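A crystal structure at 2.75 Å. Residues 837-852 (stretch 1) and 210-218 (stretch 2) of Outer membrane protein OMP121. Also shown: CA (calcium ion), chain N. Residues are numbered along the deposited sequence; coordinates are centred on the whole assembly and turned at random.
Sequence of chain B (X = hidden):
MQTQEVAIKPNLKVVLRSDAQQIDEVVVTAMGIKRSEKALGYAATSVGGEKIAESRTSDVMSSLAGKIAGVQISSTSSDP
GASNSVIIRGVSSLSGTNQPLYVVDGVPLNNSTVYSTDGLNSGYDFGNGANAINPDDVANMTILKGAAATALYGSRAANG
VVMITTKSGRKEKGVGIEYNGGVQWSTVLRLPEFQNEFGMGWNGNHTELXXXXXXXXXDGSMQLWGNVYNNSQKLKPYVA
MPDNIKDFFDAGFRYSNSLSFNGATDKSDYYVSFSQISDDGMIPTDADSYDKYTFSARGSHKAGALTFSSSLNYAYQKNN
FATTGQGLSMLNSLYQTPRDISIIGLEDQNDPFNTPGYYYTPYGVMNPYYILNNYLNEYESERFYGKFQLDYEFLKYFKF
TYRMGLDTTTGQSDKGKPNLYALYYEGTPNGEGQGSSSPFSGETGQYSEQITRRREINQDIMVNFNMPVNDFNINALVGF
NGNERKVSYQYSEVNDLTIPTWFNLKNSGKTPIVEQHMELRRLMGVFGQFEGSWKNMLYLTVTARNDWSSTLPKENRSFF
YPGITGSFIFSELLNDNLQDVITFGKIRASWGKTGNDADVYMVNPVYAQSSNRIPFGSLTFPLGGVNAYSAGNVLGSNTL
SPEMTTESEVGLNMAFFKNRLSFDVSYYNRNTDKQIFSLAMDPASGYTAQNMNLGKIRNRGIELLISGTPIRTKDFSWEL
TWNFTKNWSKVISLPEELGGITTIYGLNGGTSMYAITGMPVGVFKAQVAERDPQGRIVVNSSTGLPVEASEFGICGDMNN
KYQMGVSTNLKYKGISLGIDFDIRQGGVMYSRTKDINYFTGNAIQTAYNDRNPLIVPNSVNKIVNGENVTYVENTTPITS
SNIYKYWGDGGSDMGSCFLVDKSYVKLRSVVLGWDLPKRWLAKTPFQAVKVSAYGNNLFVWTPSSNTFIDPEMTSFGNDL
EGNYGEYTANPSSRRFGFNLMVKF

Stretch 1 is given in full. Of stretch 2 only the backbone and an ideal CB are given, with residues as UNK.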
# COMPACT_ATOMS: atom_id res chain seq x y z
N ASN B 837 -33.68 2.98 -13.16
CA ASN B 837 -34.93 2.29 -13.41
C ASN B 837 -35.62 2.78 -14.65
O ASN B 837 -36.36 2.02 -15.29
CB ASN B 837 -35.85 2.42 -12.20
CG ASN B 837 -35.44 1.54 -11.10
OD1 ASN B 837 -35.66 0.33 -11.13
ND2 ASN B 837 -34.80 2.11 -10.11
N TYR B 838 -35.41 4.04 -15.01
CA TYR B 838 -35.74 4.46 -16.37
C TYR B 838 -34.89 3.70 -17.38
O TYR B 838 -35.42 3.02 -18.26
CB TYR B 838 -35.56 5.96 -16.49
CG TYR B 838 -36.83 6.72 -16.17
CD1 TYR B 838 -37.59 6.40 -15.05
CD2 TYR B 838 -37.26 7.76 -16.98
CE1 TYR B 838 -38.75 7.09 -14.75
CE2 TYR B 838 -38.39 8.45 -16.70
CZ TYR B 838 -39.14 8.11 -15.59
OH TYR B 838 -40.29 8.80 -15.31
N PHE B 839 -33.56 3.77 -17.24
CA PHE B 839 -32.67 3.16 -18.23
C PHE B 839 -32.96 1.67 -18.40
O PHE B 839 -32.93 1.15 -19.51
CB PHE B 839 -31.21 3.35 -17.84
CG PHE B 839 -30.27 2.46 -18.60
CD1 PHE B 839 -29.86 2.78 -19.88
CD2 PHE B 839 -29.78 1.31 -18.03
CE1 PHE B 839 -29.00 1.97 -20.58
CE2 PHE B 839 -28.92 0.49 -18.73
CZ PHE B 839 -28.53 0.82 -20.00
N THR B 840 -33.22 0.99 -17.31
CA THR B 840 -33.35 -0.45 -17.36
C THR B 840 -34.74 -0.91 -17.75
O THR B 840 -34.95 -2.12 -17.88
CB THR B 840 -32.97 -1.03 -16.02
OG1 THR B 840 -32.69 -2.41 -16.18
CG2 THR B 840 -34.08 -0.86 -15.08
N GLY B 841 -35.68 0.01 -17.96
CA GLY B 841 -37.01 -0.35 -18.40
C GLY B 841 -37.87 -0.95 -17.32
O GLY B 841 -38.78 -1.72 -17.62
N ASN B 842 -37.60 -0.63 -16.07
CA ASN B 842 -38.31 -1.25 -14.96
C ASN B 842 -39.29 -0.32 -14.26
O ASN B 842 -40.22 -0.81 -13.64
CB ASN B 842 -37.32 -1.79 -13.93
CG ASN B 842 -36.69 -3.07 -14.35
OD1 ASN B 842 -37.21 -3.78 -15.19
ND2 ASN B 842 -35.56 -3.39 -13.76
N ALA B 843 -39.10 0.99 -14.34
CA ALA B 843 -40.05 1.90 -13.71
C ALA B 843 -41.37 1.88 -14.47
O ALA B 843 -41.42 1.71 -15.68
CB ALA B 843 -39.48 3.31 -13.67
N ILE B 844 -42.46 2.07 -13.72
CA ILE B 844 -43.79 2.00 -14.30
C ILE B 844 -43.98 3.09 -15.33
O ILE B 844 -44.67 2.90 -16.34
CB ILE B 844 -44.85 2.06 -13.17
CG1 ILE B 844 -46.24 1.85 -13.74
CG2 ILE B 844 -44.77 3.35 -12.41
CD1 ILE B 844 -46.45 0.49 -14.31
N GLN B 845 -43.34 4.24 -15.12
CA GLN B 845 -43.40 5.30 -16.12
C GLN B 845 -42.98 4.82 -17.50
O GLN B 845 -43.54 5.28 -18.50
CB GLN B 845 -42.51 6.46 -15.70
CG GLN B 845 -43.10 7.34 -14.64
CD GLN B 845 -42.87 6.80 -13.27
OE1 GLN B 845 -42.56 5.64 -13.11
NE2 GLN B 845 -43.03 7.63 -12.27
N THR B 846 -42.02 3.90 -17.60
CA THR B 846 -41.54 3.54 -18.92
C THR B 846 -42.55 2.70 -19.69
O THR B 846 -42.33 2.43 -20.87
CB THR B 846 -40.20 2.81 -18.85
OG1 THR B 846 -40.39 1.49 -18.34
CG2 THR B 846 -39.22 3.56 -17.98
N ALA B 847 -43.63 2.29 -19.05
CA ALA B 847 -44.69 1.59 -19.76
C ALA B 847 -45.66 2.54 -20.45
O ALA B 847 -46.76 2.14 -20.79
CB ALA B 847 -45.42 0.67 -18.79
N TYR B 848 -45.21 3.76 -20.74
CA TYR B 848 -46.09 4.90 -20.97
C TYR B 848 -47.10 4.68 -22.08
O TYR B 848 -48.30 4.88 -21.89
CB TYR B 848 -45.24 6.13 -21.26
CG TYR B 848 -45.93 7.24 -22.01
CD1 TYR B 848 -46.80 8.08 -21.36
CD2 TYR B 848 -45.67 7.46 -23.35
CE1 TYR B 848 -47.41 9.09 -22.02
CE2 TYR B 848 -46.28 8.48 -24.01
CZ TYR B 848 -47.15 9.29 -23.34
OH TYR B 848 -47.78 10.31 -24.00
N ASN B 849 -46.66 4.35 -23.28
CA ASN B 849 -47.61 4.30 -24.38
C ASN B 849 -47.94 2.87 -24.75
O ASN B 849 -48.19 2.57 -25.92
CB ASN B 849 -47.05 5.06 -25.57
CG ASN B 849 -48.10 5.42 -26.58
OD1 ASN B 849 -48.90 6.31 -26.36
ND2 ASN B 849 -48.10 4.73 -27.71
N ASP B 850 -47.94 1.98 -23.77
CA ASP B 850 -47.93 0.55 -24.04
C ASP B 850 -46.77 0.21 -24.96
O ASP B 850 -46.77 -0.80 -25.67
CB ASP B 850 -49.26 0.07 -24.62
CG ASP B 850 -50.42 0.39 -23.70
OD1 ASP B 850 -50.42 1.48 -23.08
OD2 ASP B 850 -51.34 -0.44 -23.66
N ARG B 851 -45.78 1.10 -24.96
CA ARG B 851 -44.53 0.93 -25.66
C ARG B 851 -44.74 0.76 -27.16
O ARG B 851 -43.92 0.15 -27.86
CB ARG B 851 -43.73 -0.21 -25.05
CG ARG B 851 -43.04 0.24 -23.78
CD ARG B 851 -42.21 -0.84 -23.16
NE ARG B 851 -41.67 -0.39 -21.89
CZ ARG B 851 -41.08 -1.19 -21.01
NH1 ARG B 851 -40.95 -2.47 -21.29
NH2 ARG B 851 -40.62 -0.71 -19.87
N ASN B 852 -45.81 1.31 -27.66
CA ASN B 852 -46.03 1.34 -29.09
C ASN B 852 -45.35 2.56 -29.69
O ASN B 852 -45.12 3.55 -29.00
CB ASN B 852 -47.51 1.38 -29.39
CG ASN B 852 -48.20 0.13 -28.97
OD1 ASN B 852 -47.70 -0.97 -29.18
ND2 ASN B 852 -49.36 0.28 -28.35
N UNK B 210 -30.52 -10.09 -20.82
CA UNK B 210 -30.45 -8.65 -20.56
C UNK B 210 -30.49 -8.34 -19.08
O UNK B 210 -30.97 -9.12 -18.26
CB UNK B 210 -31.60 -7.92 -21.27
N UNK B 211 -30.02 -7.15 -18.75
CA UNK B 211 -30.16 -6.62 -17.41
C UNK B 211 -31.33 -5.67 -17.29
O UNK B 211 -31.27 -4.71 -16.52
CB UNK B 211 -28.87 -5.91 -16.99
N UNK B 212 -32.39 -5.90 -18.04
CA UNK B 212 -33.44 -4.91 -18.17
C UNK B 212 -34.68 -5.54 -18.74
O UNK B 212 -34.73 -6.74 -19.01
CB UNK B 212 -32.98 -3.74 -19.05
N UNK B 213 -35.70 -4.71 -18.93
CA UNK B 213 -37.04 -5.22 -19.19
C UNK B 213 -37.68 -4.48 -20.34
O UNK B 213 -38.81 -4.02 -20.25
CB UNK B 213 -37.91 -5.11 -17.94
N UNK B 214 -36.96 -4.35 -21.44
CA UNK B 214 -37.57 -3.84 -22.67
C UNK B 214 -37.87 -4.98 -23.63
O UNK B 214 -37.51 -4.92 -24.79
CB UNK B 214 -36.66 -2.81 -23.34
N UNK B 215 -38.52 -6.04 -23.17
CA UNK B 215 -38.85 -7.14 -24.03
C UNK B 215 -40.31 -7.08 -24.44
O UNK B 215 -40.94 -6.02 -24.41
CB UNK B 215 -38.54 -8.47 -23.34
N UNK B 216 -40.86 -8.21 -24.85
CA UNK B 216 -42.27 -8.26 -25.23
C UNK B 216 -43.20 -8.23 -24.02
O UNK B 216 -42.81 -8.42 -22.87
CB UNK B 216 -42.54 -9.52 -26.06
N UNK B 217 -44.47 -7.98 -24.32
CA UNK B 217 -45.50 -8.04 -23.31
C UNK B 217 -45.65 -9.48 -22.83
O UNK B 217 -45.55 -10.42 -23.62
CB UNK B 217 -46.83 -7.50 -23.85
N UNK B 218 -45.87 -9.64 -21.53
CA UNK B 218 -45.80 -10.96 -20.93
C UNK B 218 -46.83 -11.91 -21.52
O UNK B 218 -48.01 -11.59 -21.61
CB UNK B 218 -45.99 -10.86 -19.42
CA CA N . -50.89 0.80 -21.25

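At position 210 the ideal CB has nothing of stretch 1 within 5.5 Å, so the view leaves the choice open. The deposited residue is Glu 210, which makes no contact here.

Position 211 points its CB sideways, 5.2 Å from OG1 of Thr 840, with the ring of Phe 839 not far off; a medium-sized side chain, polar or not, would fit. It is Asn 211, whose ND2 comes within 4.5 Å of CE2 of Phe 839, at the ring edge. Its backbone O lies 2.7 Å from OG1 of Thr 840.

At 212 the backbone is nearly fully extended (phi -164°, psi -179°), and an ideal CB would sit 2.8 Å from O of Thr 840, a clash. Only a residue without a side chain avoids it, and Gly 212 does, its CA packing 3.2 Å from that same O.

Position 213 is held by its backbone: its N donates to O of Thr 840 at 2.9 Å, and its O accepts from NH1 of Arg 851 at 2.8 Å. The CB points toward stretch 1 and lies 3.1 Å from OD1 of Asn 842, a tight fit beside an acceptor. A small donor suits best; serine, threonine or cysteine might be considered. Ser 213, with chi1 in the m well, donates from OG to OD1 of Asn 842 at 2.5 Å.

The CB of 214 points sideways, yet beyond it stretch 1 offers a broad surface: the bare CA of Gly 841, the guanidinium of Arg 851, CB of Thr 846, and the carbonyl oxygen of Phe 839, free to accept. A large flat side chain is favoured, and one with a ring donor could also use the carbonyl. Trp 214 does both. NE1 donates to O of Phe 839 at 3.1 Å, almost linearly (175°), while CZ3 lies 3.3 Å from NE of Arg 851, over a face of the guanidinium. CE2 approaches CA of Gly 841 to 3.3 Å; an ideal CB on that glycine would lie 2.7 Å from NE1 of Trp 214, a clash.

At 215 the CB direction is away and nothing is near, so many residues would serve; it is Gly 215, whose O accepts from a water that also accepts from NH1 of Arg 851. Position 216 likewise faces away, so almost any residue would do, proline included given its phi of -75°; it is Pro 216.

The CB of 217 points sideways, but a long side chain could bring its end to the carbonyl O of Asp 850, whose carboxylate is engaged by the calcium ion; a long donor suits. Arg 217 donates weakly from NH1 to O of Asp 850 at 3.4 Å.

Position 218 is out of reach, so stretch 1 sets no preference; Phe 218 makes no contact.

Stretch 2 (210-218) ENGSWGPRF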
# COMPACT_ATOMS: atom_id res chain seq x y z
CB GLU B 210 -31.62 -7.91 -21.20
CG GLU B 210 -31.68 -8.00 -22.68
CD GLU B 210 -30.55 -7.32 -23.37
OE1 GLU B 210 -30.16 -6.21 -22.96
OE2 GLU B 210 -30.04 -7.91 -24.33
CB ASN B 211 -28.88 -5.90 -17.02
CG ASN B 211 -28.57 -4.81 -17.97
OD1 ASN B 211 -28.85 -4.92 -19.15
ND2 ASN B 211 -28.03 -3.72 -17.47
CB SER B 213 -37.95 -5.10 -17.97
OG SER B 213 -37.39 -5.69 -16.82
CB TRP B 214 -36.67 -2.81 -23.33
CG TRP B 214 -36.32 -1.61 -22.50
CD1 TRP B 214 -35.17 -1.41 -21.82
CD2 TRP B 214 -37.09 -0.43 -22.34
NE1 TRP B 214 -35.18 -0.19 -21.22
CE2 TRP B 214 -36.35 0.44 -21.53
CE3 TRP B 214 -38.35 -0.02 -22.79
CZ2 TRP B 214 -36.83 1.69 -21.15
CZ3 TRP B 214 -38.82 1.22 -22.42
CH2 TRP B 214 -38.06 2.06 -21.61
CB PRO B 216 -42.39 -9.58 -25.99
CG PRO B 216 -41.25 -10.35 -25.63
CD PRO B 216 -40.14 -9.41 -25.30
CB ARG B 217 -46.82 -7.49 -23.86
CG ARG B 217 -47.88 -7.21 -22.80
CD ARG B 217 -48.74 -5.98 -23.12
NE ARG B 217 -48.88 -5.74 -24.56
CZ ARG B 217 -48.65 -4.57 -25.14
NH1 ARG B 217 -48.27 -3.54 -24.41
NH2 ARG B 217 -48.80 -4.42 -26.45
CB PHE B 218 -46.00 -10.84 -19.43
CG PHE B 218 -44.77 -10.44 -18.68
CD1 PHE B 218 -43.66 -11.25 -18.66
CD2 PHE B 218 -44.72 -9.25 -17.99
CE1 PHE B 218 -42.53 -10.88 -17.98
CE2 PHE B 218 -43.59 -8.88 -17.31
CZ PHE B 218 -42.49 -9.70 -17.30
O HOH W 1 -40.56 -3.62 -23.98
O HOH W 2 -51.14 1.38 -19.06
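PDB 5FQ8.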